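Local atomic coordinates of glutathione-dependent peroxiredoxin (Sinorhizobium meliloti, PDB entry 3UMA), a protein that probably reduces hydrogen peroxide and organic hydroperoxides to water and alcohols with glutathione as electron donor, and so helps protect the cell from oxidative stress. Residues D30-A35 with G158-L163; L52-K57 with M153-G158; I133-D138 with R147-S152. All blocks are in the same frame, centred on the assembly; numbering follows the deposited sequence.

Interaction 1 of 3, residues D30-A35 with G158-L163; sequences DKLPNA and GVVKAL
Leu32 and Val160 meet at about a right angle, methyl against methyl, with CD2 of Leu32 lying 3.9 Å from CG2 of Val160. The torsion of Val160 that sets CG1 opposite the backbone N (chi1 -179°) turns CG2 toward the 30-35 segment, where it also lies beside the carbonyl oxygen of Asp30. On the outer side Lys31 slants across Val159: only the aliphatic root of the lysine is used, its CG 4.1 Å from CG2 of Val159, while the chain carries its amine outward. These side chains are held in place by a single backbone bridge between Lys31 and Val159. Val160 N donates to Asp30 O at 2.9 Å, and Leu32 N donates to Gly158 O at 3.0 Å, both nearly straight. Gly158 suits the turn into strand 159-165 because its phi is positive. Leu32 continues inward onto Phe54, Phe129 and Val155, so a branched apolar residue fits there, whereas Asp30 turns its carboxylate back to the backbone N of Ala27. Two straight backbone bonds thus fix the register of 30-35 on strand 159-165 without calling on side-chain chemistry, while the leucine-valine packing faces the interior and the exposed lysine can keep its charge in solvent.

Interaction 2 of 3, residues L52-K57 with M153-G158; sequences LLFKGK and MLVEDG
Phe54 and Val155 make the apolar heart of this contact: CD1 of the ring lies 3.5 Å from CG1 of Val155, and the two side chains cross obliquely. The ring's CE1 also reaches CB and CG2, so both methyls and CB of the valine lie against the CD1–CE1 part of the ring. With CG opposite its carbonyl carbon (chi1 -63°), Phe54 swings inward from the end of helix 50-54, and its CB packs 3.8 Å from CA of Gly158.

The polar contacts lie toward the surface. Asp157 N donates to Lys57 O at 2.7 Å, the donor tilted 15° from the carbonyl plane. The Asp157 carboxylate has CG opposite the backbone N (chi1 -173°), which brings OD1 to the amide N of Gly56; their 2.5 Å separation is doubtful, probably refined too short, and implies no unusual strength. Water 1 bridges the backbones, donating to Phe54 O and accepting from Gly158 N, each at 2.7 Å. Lys55 runs its aliphatic chain past Asp157, with CD 3.7 Å from OD1; its charged end stays beyond salt-bridge range.

A second shell sets these groups. Leu53 CG covers one face of the Phe54 ring, over its centre, and NZ of Lys57 returns to Leu53 O at 2.8 Å. The ring also reaches Leu32 and Val59, while Glu156 forms a salt bridge with Arg58.

Phe54 to Lys57 is a type II beta turn, with Gly56 at the position where positive phi is favoured; Lys57 N closes it on Phe54 O. This turn leads from helix 50-54 into strand 58-64, the antiparallel partner of strand 147-156 in the central sheet of this thioredoxin-fold peroxiredoxin.

Interaction 3 of 3, residues I133-D138 with R147-S152; sequences IGMEID and RSKRYS
Met135 O, gripped by the amide of Lys149, closes the end of the strand pairing remote from the hairpin loop: Lys149 N donates to it at 2.9 Å, close to straight, and CA of Ser148 adds a weaker CH contact. Farther along, Ile137 and Arg147 form an antiparallel hydrogen-bonded pair. Arg147 N donates to Ile137 O at 2.9 Å with an angle of 169° at the hydrogen, while Ile137 N returns a more bent bond to Arg147 O. Glu136 and Ser148 are the adjoining non-hydrogen-bonded pair, their side chains diverging.

The 133-135 end packs on Tyr151. The methylene CG of Met135, a selenomethionine here, lies 3.6 Å from CE2 of the ring, and its SE sits obliquely to the ring, 4.9 Å from the centroid, in a Met-aromatic contact. Bends at chi2 (-66°) and chi3 fold this flexible chain alongside the tyrosine. Ile133 approaches from the opposite direction, its CD1 3.5 Å from the phenol OH. Tyrosine suits this place because its long ring meets both side chains.

Ile137 sets CG2 against the Ser148–Lys149 peptide, 3.5 Å from Lys149 N, and CB against CG of Lys149, whose methylenes do the packing. The hydroxyl of Ser148 donates in the carbonyl plane to a lone pair of Lys149 O at 2.8 Å. Gly134, with positive phi, ends helix 128-132 in a Schellman motif.

Arg147 sends its guanidinium to Pro65 O, about 8 Å from the side chain of Cys72, the predicted peroxidatic cysteine. Arg150 points away from 133-138 and touches Cys72 on helix 70-82, its NH2 bonded to Pro169 O, consistent with the active-site arginine of peroxiredoxins. Tyr151 and Ser148 pack on Ala63 of strand 58-64, while Met135 and Lys149 reach Ile165 of strand 159-165.

All three contacts draw on the central mixed sheet. Interactions 2 and 3 use consecutive parts of strand 147-156, and interaction 1 uses strand 159-165, its antiparallel neighbour. Along the chain, interaction 3 is nested within the loop closed by interaction 2, which is itself nested within that of interaction 1. Interactions 1 and 2 have centres about 7 Å apart and share Gly158; the centre of interaction 3 is about 14 Å and about 19 Å from those of interactions 1 and 2. Pro33 packs on Ile133, linking interactions 1 and 3 directly. Interactions 1 and 2 fasten 30-35 and the end of helix 50-54 to the sheet, while interaction 3 pairs an edge strand within it and alone approaches the predicted active-site cysteine.

Interaction 1 of 3, residues D30-A35 with G158-L163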
ATOM      1  N   ASP A  30     -12.179  10.488   5.345  1.00 28.09           N
ATOM      2  CA  ASP A  30     -11.080  10.892   6.243  1.00 27.62           C
ATOM      3  C   ASP A  30      -9.874  11.392   5.443  1.00 27.53           C
ATOM      4  O   ASP A  30      -9.587  10.912   4.345  1.00 27.05           O
ATOM      5  CB  ASP A  30     -10.592   9.720   7.128  1.00 27.71           C
ATOM      6  CG  ASP A  30     -11.588   9.310   8.214  1.00 28.37           C
ATOM      7  OD1 ASP A  30     -12.501  10.085   8.537  1.00 31.19           O
ATOM      8  OD2 ASP A  30     -11.451   8.193   8.764  1.00 26.26           O
ATOM      9  N   LYS A  31      -9.156  12.354   6.011  1.00 27.99           N
ATOM     10  CA  LYS A  31      -7.829  12.702   5.509  1.00 28.35           C
ATOM     11  C   LYS A  31      -6.811  11.686   6.041  1.00 27.66           C
ATOM     12  O   LYS A  31      -6.941  11.206   7.164  1.00 27.52           O
ATOM     13  CB  LYS A  31      -7.436  14.115   5.964  1.00 29.29           C
ATOM     14  CG  LYS A  31      -8.414  15.227   5.518  1.00 32.21           C
ATOM     15  CD  LYS A  31      -7.920  16.623   5.920  1.00 37.00           C
ATOM     16  CE  LYS A  31      -8.111  16.883   7.408  1.00 39.05           C
ATOM     17  NZ  LYS A  31      -7.222  17.964   7.986  1.00 40.25           N
ATOM     18  N   LEU A  32      -5.815  11.348   5.229  1.00 27.17           N
ATOM     19  CA  LEU A  32      -4.695  10.537   5.707  1.00 27.10           C
ATOM     20  C   LEU A  32      -3.791  11.351   6.652  1.00 27.42           C
ATOM     21  O   LEU A  32      -3.522  12.523   6.387  1.00 27.12           O
ATOM     22  CB  LEU A  32      -3.873  10.007   4.534  1.00 26.61           C
ATOM     23  CG  LEU A  32      -4.482   8.936   3.612  1.00 26.80           C
ATOM     24  CD1 LEU A  32      -3.485   8.578   2.544  1.00 25.52           C
ATOM     25  CD2 LEU A  32      -4.890   7.687   4.380  1.00 25.93           C
ATOM     26  N   PRO A  33      -3.320  10.733   7.753  1.00 27.11           N
ATOM     27  CA  PRO A  33      -2.344  11.427   8.592  1.00 26.85           C
ATOM     28  C   PRO A  33      -1.055  11.623   7.823  1.00 26.52           C
ATOM     29  O   PRO A  33      -0.787  10.891   6.864  1.00 26.18           O
ATOM     30  CB  PRO A  33      -2.131  10.466   9.772  1.00 26.99           C
ATOM     31  CG  PRO A  33      -2.441   9.122   9.209  1.00 27.18           C
ATOM     32  CD  PRO A  33      -3.568   9.360   8.223  1.00 27.48           C
ATOM     33  N   ASN A  34      -0.287  12.632   8.226  1.00 26.33           N
ATOM     34  CA  ASN A  34       1.046  12.903   7.693  1.00 26.42           C
ATOM     35  C   ASN A  34       1.945  11.732   8.057  1.00 25.68           C
ATOM     36  O   ASN A  34       1.802  11.171   9.131  1.00 24.62           O
ATOM     37  CB  ASN A  34       1.562  14.205   8.331  1.00 27.27           C
ATOM     38  CG  ASN A  34       2.871  14.688   7.754  1.00 30.65           C
ATOM     39  OD1 ASN A  34       2.991  14.934   6.540  1.00 35.53           O
ATOM     40  ND2 ASN A  34       3.870  14.883   8.635  1.00 33.96           N
ATOM     41  N   ALA A  35       2.848  11.351   7.156  1.00 25.28           N
ATOM     42  CA  ALA A  35       3.814  10.283   7.428  1.00 24.84           C
ATOM     43  C   ALA A  35       4.946  10.378   6.434  1.00 24.80           C
ATOM     44  O   ALA A  35       4.823  11.043   5.411  1.00 24.39           O
ATOM     45  CB  ALA A  35       3.140   8.879   7.334  1.00 24.40           C
ATOM     46  N   GLY A 158      -5.089  13.709  -0.871  1.00 26.20           N
ATOM     47  CA  GLY A 158      -4.920  13.289   0.511  1.00 25.04           C
ATOM     48  C   GLY A 158      -6.161  12.797   1.222  1.00 24.56           C
ATOM     49  O   GLY A 158      -6.090  12.450   2.401  1.00 24.68           O
ATOM     50  N   VAL A 159      -7.295  12.746   0.524  1.00 24.53           N
ATOM     51  CA  VAL A 159      -8.567  12.352   1.143  1.00 24.62           C
ATOM     52  C   VAL A 159      -9.024  10.971   0.634  1.00 24.45           C
ATOM     53  O   VAL A 159      -9.018  10.722  -0.573  1.00 23.81           O
ATOM     54  CB  VAL A 159      -9.699  13.416   0.892  1.00 25.44           C
ATOM     55  CG1 VAL A 159     -11.058  12.912   1.388  1.00 24.30           C
ATOM     56  CG2 VAL A 159      -9.368  14.767   1.569  1.00 25.31           C
ATOM     57  N   VAL A 160      -9.421  10.095   1.560  1.00 24.37           N
ATOM     58  CA  VAL A 160      -9.866   8.733   1.216  1.00 24.17           C
ATOM     59  C   VAL A 160     -11.237   8.746   0.527  1.00 24.56           C
ATOM     60  O   VAL A 160     -12.237   9.095   1.133  1.00 24.86           O
ATOM     61  CB  VAL A 160      -9.946   7.804   2.452  1.00 23.66           C
ATOM     62  CG1 VAL A 160     -10.381   6.385   2.030  1.00 22.26           C
ATOM     63  CG2 VAL A 160      -8.612   7.747   3.192  1.00 23.13           C
ATOM     64  N   LYS A 161     -11.257   8.355  -0.738  1.00 25.18           N
ATOM     65  CA  LYS A 161     -12.480   8.337  -1.534  1.00 25.90           C
ATOM     66  C   LYS A 161     -13.065   6.940  -1.708  1.00 25.27           C
ATOM     67  O   LYS A 161     -14.269   6.790  -1.846  1.00 25.76           O
ATOM     68  CB  LYS A 161     -12.234   8.982  -2.905  1.00 25.80           C
ATOM     69  CG  LYS A 161     -11.946  10.488  -2.832  1.00 28.64           C
ATOM     70  CD  LYS A 161     -13.100  11.259  -2.167  1.00 31.37           C
ATOM     71  CE  LYS A 161     -12.837  12.776  -2.154  1.00 34.26           C
ATOM     72  NZ  LYS A 161     -13.990  13.514  -1.518  1.00 34.75           N
ATOM     73  N   ALA A 162     -12.204   5.926  -1.719  1.00 24.55           N
ATOM     74  CA  ALA A 162     -12.642   4.531  -1.767  1.00 23.25           C
ATOM     75  C   ALA A 162     -11.677   3.714  -0.920  1.00 22.74           C
ATOM     76  O   ALA A 162     -10.476   3.975  -0.924  1.00 22.59           O
ATOM     77  CB  ALA A 162     -12.663   4.025  -3.189  1.00 22.98           C
ATOM     78  N   LEU A 163     -12.215   2.745  -0.191  1.00 21.76           N
ATOM     79  CA  LEU A 163     -11.455   1.981   0.765  1.00 21.66           C
ATOM     80  C   LEU A 163     -11.964   0.536   0.754  1.00 21.57           C
ATOM     81  O   LEU A 163     -13.149   0.288   0.950  1.00 21.48           O
ATOM     82  CB  LEU A 163     -11.589   2.598   2.163  1.00 21.28           C
ATOM     83  CG  LEU A 163     -10.981   1.854   3.360  1.00 21.48           C
ATOM     84  CD1 LEU A 163      -9.456   1.709   3.226  1.00 19.31           C
ATOM     85  CD2 LEU A 163     -11.343   2.554   4.666  1.00 21.28           C
TER

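Interaction 2 of 3, residues L52-K57 with M153-G158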
ATOM      1  N   LEU A  52       4.002  14.984  -0.403  1.00 30.93           N
ATOM      2  CA  LEU A  52       4.571  14.767  -1.729  1.00 30.75           C
ATOM      3  C   LEU A  52       3.833  13.695  -2.528  1.00 29.94           C
ATOM      4  O   LEU A  52       3.686  13.804  -3.748  1.00 29.91           O
ATOM      5  CB  LEU A  52       6.060  14.386  -1.625  1.00 31.01           C
ATOM      6  CG  LEU A  52       6.687  13.844  -2.923  1.00 33.46           C
ATOM      7  CD1 LEU A  52       6.821  14.935  -4.012  1.00 36.49           C
ATOM      8  CD2 LEU A  52       8.035  13.124  -2.696  1.00 34.97           C
ATOM      9  N   LEU A  53       3.404  12.645  -1.841  1.00 29.28           N
ATOM     10  CA  LEU A  53       2.756  11.531  -2.509  1.00 28.61           C
ATOM     11  C   LEU A  53       1.338  11.879  -2.933  1.00 27.60           C
ATOM     12  O   LEU A  53       0.952  11.621  -4.059  1.00 27.11           O
ATOM     13  CB  LEU A  53       2.758  10.274  -1.627  1.00 28.46           C
ATOM     14  CG  LEU A  53       2.290   9.006  -2.349  1.00 29.78           C
ATOM     15  CD1 LEU A  53       3.103   8.751  -3.633  1.00 30.07           C
ATOM     16  CD2 LEU A  53       2.361   7.806  -1.406  1.00 31.98           C
ATOM     17  N   PHE A  54       0.583  12.481  -2.031  1.00 27.44           N
ATOM     18  CA  PHE A  54      -0.862  12.601  -2.213  1.00 27.87           C
ATOM     19  C   PHE A  54      -1.411  13.980  -2.637  1.00 28.65           C
ATOM     20  O   PHE A  54      -2.468  14.059  -3.262  1.00 28.35           O
ATOM     21  CB  PHE A  54      -1.576  12.134  -0.939  1.00 27.46           C
ATOM     22  CG  PHE A  54      -1.342  10.693  -0.617  1.00 27.24           C
ATOM     23  CD1 PHE A  54      -1.978   9.690  -1.354  1.00 27.15           C
ATOM     24  CD2 PHE A  54      -0.488  10.324   0.420  1.00 26.01           C
ATOM     25  CE1 PHE A  54      -1.769   8.347  -1.056  1.00 26.27           C
ATOM     26  CE2 PHE A  54      -0.273   8.964   0.718  1.00 25.98           C
ATOM     27  CZ  PHE A  54      -0.907   7.987  -0.024  1.00 24.59           C
ATOM     28  N   LYS A  55      -0.715  15.060  -2.292  1.00 29.57           N
ATOM     29  CA  LYS A  55      -1.326  16.382  -2.425  1.00 30.27           C
ATOM     30  C   LYS A  55      -1.471  16.819  -3.865  1.00 29.84           C
ATOM     31  O   LYS A  55      -0.534  16.734  -4.649  1.00 29.75           O
ATOM     32  CB  LYS A  55      -0.607  17.440  -1.586  1.00 30.62           C
ATOM     33  CG  LYS A  55      -0.822  17.325  -0.061  1.00 33.74           C
ATOM     34  CD  LYS A  55      -2.226  16.874   0.352  1.00 37.93           C
ATOM     35  CE  LYS A  55      -2.830  17.815   1.400  1.00 41.00           C
ATOM     36  NZ  LYS A  55      -3.929  17.172   2.198  1.00 43.16           N
ATOM     37  N   GLY A  56      -2.681  17.257  -4.205  1.00 29.98           N
ATOM     38  CA  GLY A  56      -2.998  17.701  -5.555  1.00 29.91           C
ATOM     39  C   GLY A  56      -3.020  16.529  -6.506  1.00 30.05           C
ATOM     40  O   GLY A  56      -2.902  16.718  -7.719  1.00 30.42           O
ATOM     41  N   LYS A  57      -3.164  15.311  -5.963  1.00 29.01           N
ATOM     42  CA  LYS A  57      -3.054  14.099  -6.782  1.00 28.08           C
ATOM     43  C   LYS A  57      -4.175  13.080  -6.510  1.00 26.54           C
ATOM     44  O   LYS A  57      -4.837  13.113  -5.474  1.00 25.45           O
ATOM     45  CB  LYS A  57      -1.668  13.448  -6.620  1.00 28.94           C
ATOM     46  CG  LYS A  57      -0.514  14.208  -7.282  1.00 31.33           C
ATOM     47  CD  LYS A  57       0.776  14.128  -6.449  1.00 35.70           C
ATOM     48  CE  LYS A  57       1.873  13.292  -7.110  1.00 38.60           C
ATOM     49  NZ  LYS A  57       1.915  11.847  -6.647  1.00 40.51           N
HETATM   50  N   MSE A 153      -6.921   1.652  -1.434  1.00 17.87           N
HETATM   51  CA  MSE A 153      -7.707   2.856  -1.276  1.00 19.65           C
HETATM   52  C   MSE A 153      -7.439   3.790  -2.432  1.00 19.98           C
HETATM   53  O   MSE A 153      -6.349   3.792  -2.991  1.00 19.83           O
HETATM   54  CB  MSE A 153      -7.471   3.535   0.084  1.00 19.74           C
HETATM   55  CG  MSE A 153      -6.035   3.839   0.398  1.00 23.71           C
HETATM   56 SE   MSE A 153      -5.829   4.865   2.051  1.00 36.40          SE
HETATM   57  CE  MSE A 153      -6.308   3.602   3.455  1.00 27.05           C
ATOM     58  N   LEU A 154      -8.471   4.526  -2.826  1.00 21.14           N
ATOM     59  CA  LEU A 154      -8.316   5.645  -3.755  1.00 22.07           C
ATOM     60  C   LEU A 154      -8.257   6.934  -2.935  1.00 22.42           C
ATOM     61  O   LEU A 154      -9.140   7.217  -2.118  1.00 22.38           O
ATOM     62  CB  LEU A 154      -9.461   5.676  -4.782  1.00 22.24           C
ATOM     63  CG  LEU A 154      -9.475   6.806  -5.829  1.00 23.20           C
ATOM     64  CD1 LEU A 154      -8.225   6.760  -6.702  1.00 22.10           C
ATOM     65  CD2 LEU A 154     -10.746   6.715  -6.685  1.00 24.12           C
ATOM     66  N   VAL A 155      -7.182   7.689  -3.137  1.00 23.31           N
ATOM     67  CA  VAL A 155      -6.915   8.871  -2.329  1.00 23.87           C
ATOM     68  C   VAL A 155      -6.867  10.113  -3.242  1.00 24.24           C
ATOM     69  O   VAL A 155      -6.119  10.145  -4.218  1.00 23.30           O
ATOM     70  CB  VAL A 155      -5.592   8.714  -1.531  1.00 24.07           C
ATOM     71  CG1 VAL A 155      -5.409   9.863  -0.544  1.00 23.61           C
ATOM     72  CG2 VAL A 155      -5.574   7.363  -0.754  1.00 23.75           C
ATOM     73  N   GLU A 156      -7.685  11.114  -2.925  1.00 24.89           N
ATOM     74  CA  GLU A 156      -7.767  12.328  -3.770  1.00 26.14           C
ATOM     75  C   GLU A 156      -7.326  13.535  -2.976  1.00 25.33           C
ATOM     76  O   GLU A 156      -7.901  13.834  -1.933  1.00 24.67           O
ATOM     77  CB  GLU A 156      -9.179  12.500  -4.360  1.00 26.61           C
ATOM     78  CG  GLU A 156      -9.462  11.451  -5.456  1.00 30.63           C
ATOM     79  CD  GLU A 156     -10.907  11.448  -6.026  1.00 35.36           C
ATOM     80  OE1 GLU A 156     -11.713  12.365  -5.747  1.00 37.15           O
ATOM     81  OE2 GLU A 156     -11.226  10.500  -6.770  1.00 36.14           O
ATOM     82  N   ASP A 157      -6.268  14.195  -3.448  1.00 25.88           N
ATOM     83  CA  ASP A 157      -5.616  15.262  -2.677  1.00 26.48           C
ATOM     84  C   ASP A 157      -5.591  14.909  -1.186  1.00 26.48           C
ATOM     85  O   ASP A 157      -6.061  15.684  -0.346  1.00 26.64           O
ATOM     86  CB  ASP A 157      -6.311  16.622  -2.899  1.00 27.18           C
ATOM     87  CG  ASP A 157      -5.551  17.793  -2.249  1.00 28.53           C
ATOM     88  OD1 ASP A 157      -4.335  17.969  -2.511  1.00 30.16           O
ATOM     89  OD2 ASP A 157      -6.172  18.523  -1.459  1.00 30.48           O
ATOM     90  N   GLY A 158      -5.089  13.709  -0.871  1.00 26.20           N
ATOM     91  CA  GLY A 158      -4.920  13.289   0.511  1.00 25.04           C
ATOM     92  C   GLY A 158      -6.161  12.797   1.222  1.00 24.56           C
ATOM     93  O   GLY A 158      -6.090  12.450   2.401  1.00 24.68           O
TER
HETATM   94  O   HOH W   1      -4.198  12.001  -2.811  1.00 22.32           O

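Interaction 3 of 3, residues I133-D138 with R147-S152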
ATOM      1  N   ILE A 133      -3.493   4.879  11.153  1.00 19.77           N
ATOM      2  CA  ILE A 133      -4.776   4.703  10.471  1.00 19.36           C
ATOM      3  C   ILE A 133      -5.576   3.497  10.989  1.00 19.67           C
ATOM      4  O   ILE A 133      -6.667   3.223  10.489  1.00 19.39           O
ATOM      5  CB  ILE A 133      -4.619   4.622   8.960  1.00 19.88           C
ATOM      6  CG1 ILE A 133      -3.814   3.378   8.541  1.00 18.84           C
ATOM      7  CG2 ILE A 133      -3.980   5.886   8.430  1.00 20.12           C
ATOM      8  CD1 ILE A 133      -3.898   3.106   7.069  1.00 16.15           C
ATOM      9  N   GLY A 134      -5.048   2.813  12.008  1.00 19.12           N
ATOM     10  CA  GLY A 134      -5.760   1.710  12.664  1.00 18.99           C
ATOM     11  C   GLY A 134      -5.818   0.411  11.865  1.00 19.08           C
ATOM     12  O   GLY A 134      -6.761  -0.379  12.026  1.00 17.57           O
HETATM   13  N   MSE A 135      -4.812   0.193  11.016  1.00 18.69           N
HETATM   14  CA  MSE A 135      -4.773  -0.971  10.139  1.00 20.23           C
HETATM   15  C   MSE A 135      -3.812  -2.087  10.574  1.00 20.48           C
HETATM   16  O   MSE A 135      -3.401  -2.904   9.746  1.00 20.31           O
HETATM   17  CB  MSE A 135      -4.459  -0.531   8.699  1.00 21.06           C
HETATM   18  CG  MSE A 135      -5.594   0.237   8.005  1.00 23.48           C
HETATM   19 SE   MSE A 135      -7.217  -0.862   7.667  1.00 35.35          SE
HETATM   20  CE  MSE A 135      -8.404  -0.310   9.083  1.00 29.66           C
ATOM     21  N   GLU A 136      -3.448  -2.129  11.854  1.00 20.88           N
ATOM     22  CA  GLU A 136      -2.520  -3.177  12.332  1.00 22.21           C
ATOM     23  C   GLU A 136      -3.166  -4.547  12.327  1.00 20.58           C
ATOM     24  O   GLU A 136      -4.352  -4.670  12.592  1.00 20.46           O
ATOM     25  CB  GLU A 136      -2.121  -2.961  13.779  1.00 22.33           C
ATOM     26  CG  GLU A 136      -1.097  -1.948  14.042  1.00 26.89           C
ATOM     27  CD  GLU A 136      -1.247  -1.471  15.477  1.00 32.22           C
ATOM     28  OE1 GLU A 136      -2.344  -0.968  15.817  1.00 33.76           O
ATOM     29  OE2 GLU A 136      -0.298  -1.635  16.268  1.00 35.61           O
ATOM     30  N   ILE A 137      -2.360  -5.575  12.090  1.00 19.59           N
ATOM     31  CA  ILE A 137      -2.821  -6.942  12.247  1.00 18.88           C
ATOM     32  C   ILE A 137      -1.684  -7.786  12.821  1.00 18.59           C
ATOM     33  O   ILE A 137      -0.502  -7.562  12.532  1.00 18.16           O
ATOM     34  CB  ILE A 137      -3.377  -7.504  10.883  1.00 19.20           C
ATOM     35  CG1 ILE A 137      -4.170  -8.805  11.078  1.00 20.49           C
ATOM     36  CG2 ILE A 137      -2.269  -7.682   9.845  1.00 18.15           C
ATOM     37  CD1 ILE A 137      -4.440  -9.551   9.730  1.00 22.91           C
ATOM     38  N   ASP A 138      -2.051  -8.760  13.636  1.00 18.97           N
ATOM     39  CA  ASP A 138      -1.091  -9.666  14.232  1.00 19.49           C
ATOM     40  C   ASP A 138      -1.037 -10.942  13.396  1.00 19.39           C
ATOM     41  O   ASP A 138      -1.995 -11.729  13.367  1.00 19.83           O
ATOM     42  CB  ASP A 138      -1.502  -9.976  15.679  1.00 19.84           C
ATOM     43  CG  ASP A 138      -0.401 -10.658  16.475  1.00 21.70           C
ATOM     44  OD1 ASP A 138       0.512 -11.276  15.881  1.00 25.10           O
ATOM     45  OD2 ASP A 138      -0.465 -10.588  17.713  1.00 24.95           O
ATOM     46  N   ARG A 147       1.884  -6.415  11.369  1.00 13.97           N
ATOM     47  CA  ARG A 147       1.963  -5.966   9.973  1.00 13.81           C
ATOM     48  C   ARG A 147       0.728  -5.146   9.623  1.00 13.78           C
ATOM     49  O   ARG A 147      -0.097  -4.891  10.482  1.00 13.83           O
ATOM     50  CB  ARG A 147       2.073  -7.166   9.026  1.00 13.51           C
ATOM     51  CG  ARG A 147       3.316  -8.047   9.229  1.00 13.81           C
ATOM     52  CD  ARG A 147       4.621  -7.295   8.917  1.00 14.80           C
ATOM     53  NE  ARG A 147       5.777  -8.156   9.102  1.00 12.45           N
ATOM     54  CZ  ARG A 147       6.409  -8.766   8.115  1.00 11.21           C
ATOM     55  NH1 ARG A 147       5.996  -8.614   6.871  1.00  8.80           N
ATOM     56  NH2 ARG A 147       7.460  -9.530   8.377  1.00 13.41           N
ATOM     57  N   SER A 148       0.599  -4.754   8.361  1.00 13.66           N
ATOM     58  CA  SER A 148      -0.611  -4.096   7.913  1.00 14.57           C
ATOM     59  C   SER A 148      -1.624  -5.142   7.434  1.00 14.68           C
ATOM     60  O   SER A 148      -1.243  -6.113   6.772  1.00 13.60           O
ATOM     61  CB  SER A 148      -0.299  -3.165   6.734  1.00 14.55           C
ATOM     62  OG  SER A 148      -1.458  -2.460   6.325  1.00 15.34           O
ATOM     63  N   LYS A 149      -2.895  -4.932   7.770  1.00 14.34           N
ATOM     64  CA  LYS A 149      -4.001  -5.532   7.003  1.00 15.37           C
ATOM     65  C   LYS A 149      -3.823  -5.299   5.502  1.00 15.41           C
ATOM     66  O   LYS A 149      -3.234  -4.278   5.081  1.00 14.96           O
ATOM     67  CB  LYS A 149      -5.332  -4.912   7.429  1.00 15.87           C
ATOM     68  CG  LYS A 149      -5.780  -5.381   8.776  1.00 17.38           C
ATOM     69  CD  LYS A 149      -7.142  -4.851   9.137  1.00 21.66           C
ATOM     70  CE  LYS A 149      -7.653  -5.635  10.324  1.00 25.35           C
ATOM     71  NZ  LYS A 149      -8.791  -4.943  10.966  1.00 30.36           N
ATOM     72  N   ARG A 150      -4.315  -6.236   4.688  1.00 14.46           N
ATOM     73  CA  ARG A 150      -4.398  -5.997   3.241  1.00 14.72           C
ATOM     74  C   ARG A 150      -5.571  -5.041   2.936  1.00 14.83           C
ATOM     75  O   ARG A 150      -6.690  -5.253   3.402  1.00 15.33           O
ATOM     76  CB  ARG A 150      -4.528  -7.310   2.469  1.00 14.15           C
ATOM     77  CG  ARG A 150      -4.486  -7.159   0.947  1.00 14.58           C
ATOM     78  CD  ARG A 150      -4.537  -8.519   0.182  1.00 13.11           C
ATOM     79  NE  ARG A 150      -3.761  -9.567   0.851  1.00 10.93           N
ATOM     80  CZ  ARG A 150      -2.436  -9.704   0.802  1.00 12.31           C
ATOM     81  NH1 ARG A 150      -1.661  -8.870   0.116  1.00 11.14           N
ATOM     82  NH2 ARG A 150      -1.868 -10.674   1.491  1.00 14.62           N
ATOM     83  N   TYR A 151      -5.305  -3.984   2.172  1.00 14.88           N
ATOM     84  CA  TYR A 151      -6.341  -3.025   1.779  1.00 15.16           C
ATOM     85  C   TYR A 151      -5.905  -2.324   0.506  1.00 15.75           C
ATOM     86  O   TYR A 151      -4.733  -2.400   0.118  1.00 16.29           O
ATOM     87  CB  TYR A 151      -6.690  -2.005   2.900  1.00 14.48           C
ATOM     88  CG  TYR A 151      -5.556  -1.057   3.301  1.00 15.96           C
ATOM     89  CD1 TYR A 151      -5.160   0.003   2.464  1.00 15.51           C
ATOM     90  CD2 TYR A 151      -4.874  -1.227   4.515  1.00 15.44           C
ATOM     91  CE1 TYR A 151      -4.120   0.873   2.818  1.00 16.24           C
ATOM     92  CE2 TYR A 151      -3.830  -0.357   4.890  1.00 15.09           C
ATOM     93  CZ  TYR A 151      -3.462   0.694   4.034  1.00 17.37           C
ATOM     94  OH  TYR A 151      -2.416   1.539   4.376  1.00 16.74           O
ATOM     95  N   SER A 152      -6.855  -1.683  -0.164  1.00 16.15           N
ATOM     96  CA  SER A 152      -6.528  -0.728  -1.211  1.00 17.06           C
ATOM     97  C   SER A 152      -7.391   0.509  -0.970  1.00 17.56           C
ATOM     98  O   SER A 152      -8.458   0.435  -0.345  1.00 17.62           O
ATOM     99  CB  SER A 152      -6.780  -1.288  -2.613  1.00 16.68           C
ATOM    100  OG  SER A 152      -8.171  -1.399  -2.818  1.00 16.12           O
TER